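Local coordinates for protein DJ-1 homolog D (Arabidopsis thaliana, PDB 4OGG) that belongs to the DJ-1/PfpI family and carries two copies of its glutaminase-I-like alpha/beta domain in a single chain, at residues C[349-361]-C[365-379]. Sequence-based numbering, arbitrary orientation.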
loop_
_atom_site.group_PDB
_atom_site.type_symbol
_atom_site.label_atom_id
_atom_site.label_comp_id
_atom_site.label_asym_id
_atom_site.label_seq_id
_atom_site.Cartn_x
_atom_site.Cartn_y
_atom_site.Cartn_z
ATOM N N ASP C 349 5.561 -4.034 32.023
ATOM C CA ASP C 349 5.275 -5.456 31.867
ATOM C C ASP C 349 4.216 -5.905 32.869
ATOM O O ASP C 349 4.428 -5.838 34.078
ATOM C CB ASP C 349 6.551 -6.278 32.061
ATOM C CG ASP C 349 6.299 -7.771 31.970
ATOM O OD1 ASP C 349 5.743 -8.222 30.947
ATOM O OD2 ASP C 349 6.661 -8.494 32.920
ATOM N N PRO C 350 3.055 -6.369 32.376
ATOM C CA PRO C 350 2.700 -6.487 30.957
ATOM C C PRO C 350 2.656 -5.147 30.225
ATOM O O PRO C 350 2.596 -4.084 30.844
ATOM C CB PRO C 350 1.339 -7.175 31.004
ATOM C CG PRO C 350 0.755 -6.652 32.275
ATOM C CD PRO C 350 1.922 -6.770 33.226
ATOM N N ILE C 351 2.679 -5.213 28.900
ATOM C CA ILE C 351 2.672 -4.023 28.060
ATOM C C ILE C 351 1.430 -3.146 28.220
ATOM O O ILE C 351 1.453 -1.968 27.865
ATOM C CB ILE C 351 2.824 -4.409 26.567
ATOM C CG1 ILE C 351 3.109 -3.160 25.733
ATOM C CG2 ILE C 351 1.571 -5.109 26.074
ATOM C CD1 ILE C 351 4.452 -2.534 26.033
ATOM N N ASP C 352 0.354 -3.710 28.761
ATOM C CA ASP C 352 -0.882 -2.957 28.939
ATOM C C ASP C 352 -1.003 -2.328 30.327
ATOM O O ASP C 352 -2.050 -1.785 30.685
ATOM C CB ASP C 352 -2.091 -3.858 28.666
ATOM C CG ASP C 352 -2.211 -4.992 29.663
ATOM O OD1 ASP C 352 -1.181 -5.625 29.978
ATOM O OD2 ASP C 352 -3.340 -5.260 30.123
ATOM N N ARG C 353 0.075 -2.396 31.100
ATOM C CA ARG C 353 0.092 -1.825 32.441
ATOM C C ARG C 353 0.425 -0.334 32.388
ATOM O O ARG C 353 1.256 0.101 31.587
ATOM C CB ARG C 353 1.122 -2.560 33.308
ATOM C CG ARG C 353 1.288 -1.991 34.710
ATOM C CD ARG C 353 2.508 -2.581 35.413
ATOM N NE ARG C 353 2.342 -3.983 35.781
ATOM C CZ ARG C 353 1.453 -4.420 36.667
ATOM N NH1 ARG C 353 0.646 -3.562 37.276
ATOM N NH2 ARG C 353 1.374 -5.715 36.948
ATOM N N CYS C 354 -0.243 0.450 33.229
ATOM C CA CYS C 354 0.005 1.886 33.303
ATOM C C CYS C 354 0.341 2.262 34.738
ATOM O O CYS C 354 0.022 1.525 35.672
ATOM C CB CYS C 354 -1.211 2.683 32.828
ATOM S SG CYS C 354 -1.438 2.652 31.037
ATOM N N PHE C 355 0.983 3.411 34.908
ATOM C CA PHE C 355 1.383 3.862 36.231
ATOM C C PHE C 355 0.942 5.288 36.518
ATOM O O PHE C 355 0.805 6.113 35.612
ATOM C CB PHE C 355 2.906 3.780 36.363
ATOM C CG PHE C 355 3.467 2.403 36.150
ATOM C CD1 PHE C 355 3.443 1.459 37.172
ATOM C CD2 PHE C 355 4.035 2.053 34.930
ATOM C CE1 PHE C 355 3.981 0.188 36.984
ATOM C CE2 PHE C 355 4.575 0.786 34.728
ATOM C CZ PHE C 355 4.549 -0.149 35.758
ATOM N N THR C 356 0.723 5.570 37.797
ATOM C CA THR C 356 0.329 6.898 38.233
ATOM C C THR C 356 1.351 7.396 39.248
ATOM O O THR C 356 1.634 6.723 40.240
ATOM C CB THR C 356 -1.069 6.894 38.895
ATOM O OG1 THR C 356 -2.070 6.600 37.910
ATOM C CG2 THR C 356 -1.366 8.252 39.526
ATOM N N ASP C 357 1.913 8.569 38.979
ATOM C CA ASP C 357 2.892 9.186 39.864
ATOM C C ASP C 357 2.416 10.607 40.092
ATOM O O ASP C 357 2.677 11.498 39.283
ATOM C CB ASP C 357 4.285 9.193 39.222
ATOM C CG ASP C 357 5.312 9.936 40.063
ATOM O OD1 ASP C 357 5.393 9.668 41.281
ATOM O OD2 ASP C 357 6.043 10.786 39.506
ATOM N N GLY C 358 1.704 10.814 41.193
ATOM C CA GLY C 358 1.186 12.136 41.477
ATOM C C GLY C 358 0.195 12.514 40.396
ATOM O O GLY C 358 -0.795 11.813 40.188
ATOM N N ASN C 359 0.469 13.607 39.692
ATOM C CA ASN C 359 -0.408 14.085 38.629
ATOM C C ASN C 359 -0.053 13.477 37.276
ATOM O O ASN C 359 -0.683 13.790 36.268
ATOM C CB ASN C 359 -0.306 15.605 38.516
ATOM C CG ASN C 359 1.019 16.057 37.919
ATOM O OD1 ASN C 359 2.088 15.632 38.357
ATOM N ND2 ASN C 359 0.953 16.924 36.915
ATOM N N LEU C 360 0.946 12.603 37.258
ATOM C CA LEU C 360 1.393 12.001 36.006
ATOM C C LEU C 360 0.983 10.548 35.782
ATOM O O LEU C 360 1.309 9.668 36.576
ATOM C CB LEU C 360 2.917 12.115 35.910
ATOM C CG LEU C 360 3.580 11.614 34.625
ATOM C CD1 LEU C 360 3.137 12.474 33.447
ATOM C CD2 LEU C 360 5.089 11.665 34.785
ATOM N N VAL C 361 0.269 10.308 34.685
ATOM C CA VAL C 361 -0.165 8.962 34.320
ATOM C C VAL C 361 0.549 8.592 33.026
ATOM O O VAL C 361 0.482 9.330 32.041
ATOM C CB VAL C 361 -1.692 8.887 34.064
ATOM C CG1 VAL C 361 -2.059 7.499 33.543
ATOM C CG2 VAL C 361 -2.459 9.188 35.349
ATOM N N ALA C 365 2.051 1.531 25.504
ATOM C CA ALA C 365 1.588 1.281 24.139
ATOM C C ALA C 365 0.067 1.210 24.120
ATOM O O ALA C 365 -0.563 1.188 25.179
ATOM C CB ALA C 365 2.182 -0.024 23.629
ATOM N N TRP C 366 -0.531 1.136 22.934
ATOM C CA TRP C 366 -1.989 1.108 22.874
ATOM C C TRP C 366 -2.710 -0.006 23.631
ATOM O O TRP C 366 -3.869 0.160 24.000
ATOM C CB TRP C 366 -2.509 1.183 21.423
ATOM C CG TRP C 366 -1.910 0.255 20.410
ATOM C CD1 TRP C 366 -0.968 0.573 19.467
ATOM C CD2 TRP C 366 -2.307 -1.096 20.137
ATOM N NE1 TRP C 366 -0.764 -0.492 18.620
ATOM C CE2 TRP C 366 -1.570 -1.529 19.008
ATOM C CE3 TRP C 366 -3.217 -1.982 20.733
ATOM C CZ2 TRP C 366 -1.716 -2.809 18.464
ATOM C CZ3 TRP C 366 -3.363 -3.256 20.190
ATOM C CH2 TRP C 366 -2.615 -3.656 19.066
ATOM N N PRO C 367 -2.049 -1.152 23.872
ATOM C CA PRO C 367 -2.774 -2.192 24.612
ATOM C C PRO C 367 -3.133 -1.728 26.026
ATOM O O PRO C 367 -4.022 -2.289 26.666
ATOM C CB PRO C 367 -1.784 -3.353 24.634
ATOM C CG PRO C 367 -1.044 -3.186 23.339
ATOM C CD PRO C 367 -0.804 -1.688 23.291
ATOM N N GLY C 368 -2.439 -0.699 26.504
ATOM C CA GLY C 368 -2.685 -0.195 27.847
ATOM C C GLY C 368 -3.729 0.898 28.019
ATOM O O GLY C 368 -3.825 1.492 29.095
ATOM N N HIS C 369 -4.528 1.160 26.991
ATOM C CA HIS C 369 -5.545 2.206 27.083
ATOM C C HIS C 369 -6.560 2.061 28.222
ATOM O O HIS C 369 -6.967 3.060 28.815
ATOM C CB HIS C 369 -6.272 2.348 25.744
ATOM C CG HIS C 369 -5.454 3.037 24.695
ATOM N ND1 HIS C 369 -5.656 2.845 23.347
ATOM C CD2 HIS C 369 -4.428 3.915 24.801
ATOM C CE1 HIS C 369 -4.788 3.573 22.666
ATOM N NE2 HIS C 369 -4.031 4.232 23.525
ATOM N N PRO C 370 -6.984 0.825 28.543
ATOM C CA PRO C 370 -7.953 0.687 29.635
ATOM C C PRO C 370 -7.429 1.285 30.938
ATOM O O PRO C 370 -8.110 2.088 31.573
ATOM C CB PRO C 370 -8.159 -0.821 29.720
ATOM C CG PRO C 370 -8.019 -1.239 28.281
ATOM C CD PRO C 370 -6.799 -0.460 27.845
ATOM N N GLU C 371 -6.215 0.905 31.329
ATOM C CA GLU C 371 -5.634 1.433 32.559
ATOM C C GLU C 371 -5.257 2.898 32.386
ATOM O O GLU C 371 -5.338 3.681 33.332
ATOM C CB GLU C 371 -4.409 0.616 32.975
ATOM C CG GLU C 371 -4.740 -0.822 33.365
ATOM C CD GLU C 371 -3.623 -1.501 34.137
ATOM O OE1 GLU C 371 -3.750 -2.713 34.418
ATOM O OE2 GLU C 371 -2.624 -0.827 34.474
ATOM N N PHE C 372 -4.855 3.265 31.173
ATOM C CA PHE C 372 -4.480 4.644 30.868
ATOM C C PHE C 372 -5.666 5.563 31.163
ATOM O O PHE C 372 -5.553 6.526 31.925
ATOM C CB PHE C 372 -4.088 4.760 29.388
ATOM C CG PHE C 372 -3.518 6.104 29.000
ATOM C CD1 PHE C 372 -2.313 6.550 29.539
ATOM C CD2 PHE C 372 -4.163 6.899 28.055
ATOM C CE1 PHE C 372 -1.757 7.763 29.140
ATOM C CE2 PHE C 372 -3.618 8.115 27.646
ATOM C CZ PHE C 372 -2.409 8.548 28.189
ATOM N N VAL C 373 -6.807 5.257 30.555
ATOM C CA VAL C 373 -8.010 6.056 30.748
ATOM C C VAL C 373 -8.529 5.930 32.180
ATOM O O VAL C 373 -8.931 6.920 32.791
ATOM C CB VAL C 373 -9.119 5.625 29.763
ATOM C CG1 VAL C 373 -10.395 6.410 30.031
ATOM C CG2 VAL C 373 -8.653 5.856 28.331
ATOM N N SER C 374 -8.504 4.713 32.713
ATOM C CA SER C 374 -8.980 4.461 34.073
ATOM C C SER C 374 -8.204 5.273 35.113
ATOM O O SER C 374 -8.794 5.889 36.003
ATOM C CB SER C 374 -8.866 2.967 34.402
ATOM O OG SER C 374 -9.344 2.689 35.707
ATOM N N GLN C 375 -6.881 5.276 35.001
ATOM C CA GLN C 375 -6.061 6.013 35.952
ATOM C C GLN C 375 -6.207 7.521 35.786
ATOM O O GLN C 375 -6.100 8.267 36.757
ATOM C CB GLN C 375 -4.598 5.575 35.838
ATOM C CG GLN C 375 -4.425 4.096 36.181
ATOM C CD GLN C 375 -2.981 3.634 36.217
ATOM O OE1 GLN C 375 -2.708 2.433 36.169
ATOM N NE2 GLN C 375 -2.050 4.578 36.318
ATOM N N LEU C 376 -6.457 7.977 34.562
ATOM C CA LEU C 376 -6.652 9.404 34.340
ATOM C C LEU C 376 -7.984 9.793 34.980
ATOM O O LEU C 376 -8.110 10.862 35.581
ATOM C CB LEU C 376 -6.675 9.723 32.844
ATOM C CG LEU C 376 -7.093 11.148 32.472
ATOM C CD1 LEU C 376 -6.216 12.165 33.192
ATOM C CD2 LEU C 376 -6.988 11.325 30.963
ATOM N N MET C 377 -8.974 8.915 34.850
ATOM C CA MET C 377 -10.291 9.152 35.432
ATOM C C MET C 377 -10.173 9.317 36.941
ATOM O O MET C 377 -10.786 10.209 37.526
ATOM C CB MET C 377 -11.228 7.982 35.121
ATOM C CG MET C 377 -11.684 7.917 33.672
ATOM S SD MET C 377 -12.575 6.392 33.301
ATOM C CE MET C 377 -14.087 6.636 34.270
ATOM N N ALA C 378 -9.384 8.447 37.566
ATOM C CA ALA C 378 -9.186 8.497 39.008
ATOM C C ALA C 378 -8.662 9.864 39.440
ATOM O O ALA C 378 -9.180 10.463 40.381
ATOM C CB ALA C 378 -8.218 7.405 39.441
ATOM N N LEU C 379 -7.636 10.357 38.748
ATOM C CA LEU C 379 -7.056 11.658 39.074
ATOM C C LEU C 379 -8.037 12.805 38.860
ATOM O O LEU C 379 -8.006 13.795 39.589
ATOM C CB LEU C 379 -5.791 11.913 38.245
ATOM C CG LEU C 379 -4.550 11.096 38.604
ATOM C CD1 LEU C 379 -3.381 11.546 37.744
ATOM C CD2 LEU C 379 -4.216 11.279 40.077
HETATM O O HOH W 1 -4.700 -1.567 30.333
HETATM O O HOH W 2 -4.637 7.357 38.869
#
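Glu-371 OE2 accepts a hydrogen bond from the backbone N of Cys-354, N to OE2 3.0 Å. The bond is fairly straight, 162° at the hydrogen, but the N-H comes from above the carboxylate plane. The glutamate chain is extended beyond CG (chi2 -164°), which carries the carboxylate from the helix to the backbone at Arg-353 and Cys-354. A water links the same two parts: it donates to Asp-352 O and accepts from Glu-371 N in the first turn of the helix.

Cys-354 points its side chain at the helix. SG sits beside its own backbone N (chi1 -74°), 3.3 Å from Gly-368 O. It also meets the Phe-372 ring at the edge, near the ring plane, a Cys sulfur-aromatic contact.

Further along, the Gln-375 amide lies against the strand. As modelled, OE1 is 2.9 Å from Cys-354 O, two acceptors facing each other. The placing of the amide O and N is therefore doubtful, and with it the weak, bent bond from NE2 to Thr-356 OG1. A second water is hydrogen-bonded to this hydroxyl and donates to Gln-375 O.

Apolar groups close the two ends. The side chains of Val-361 and Leu-379 slide past each other in opposite directions, with CG2 and CD1 tightly packed at 3.5 Å, while Val-361 CG1 touches Gln-375 CB and lies near Phe-372 CD1. At the other end Ile-351 CG1 touches Ala-365 CB at 3.9 Å. The CA atoms of Asp-352 and N-cap Gly-368 are 3.5 Å apart, so the loop runs close by the helix start.

The contact lays helix 369-380 along the antiparallel hairpin of strands 355-357 and 360-362; its 369-379 part runs at 28° to strand 355-357. This hairpin ends the six-stranded mixed sheet in the second DJ-1/PfpI family region. Phe-372 and Leu-376 also reach strand 307-309, and Pro-370 and Val-373 touch helix 15-27.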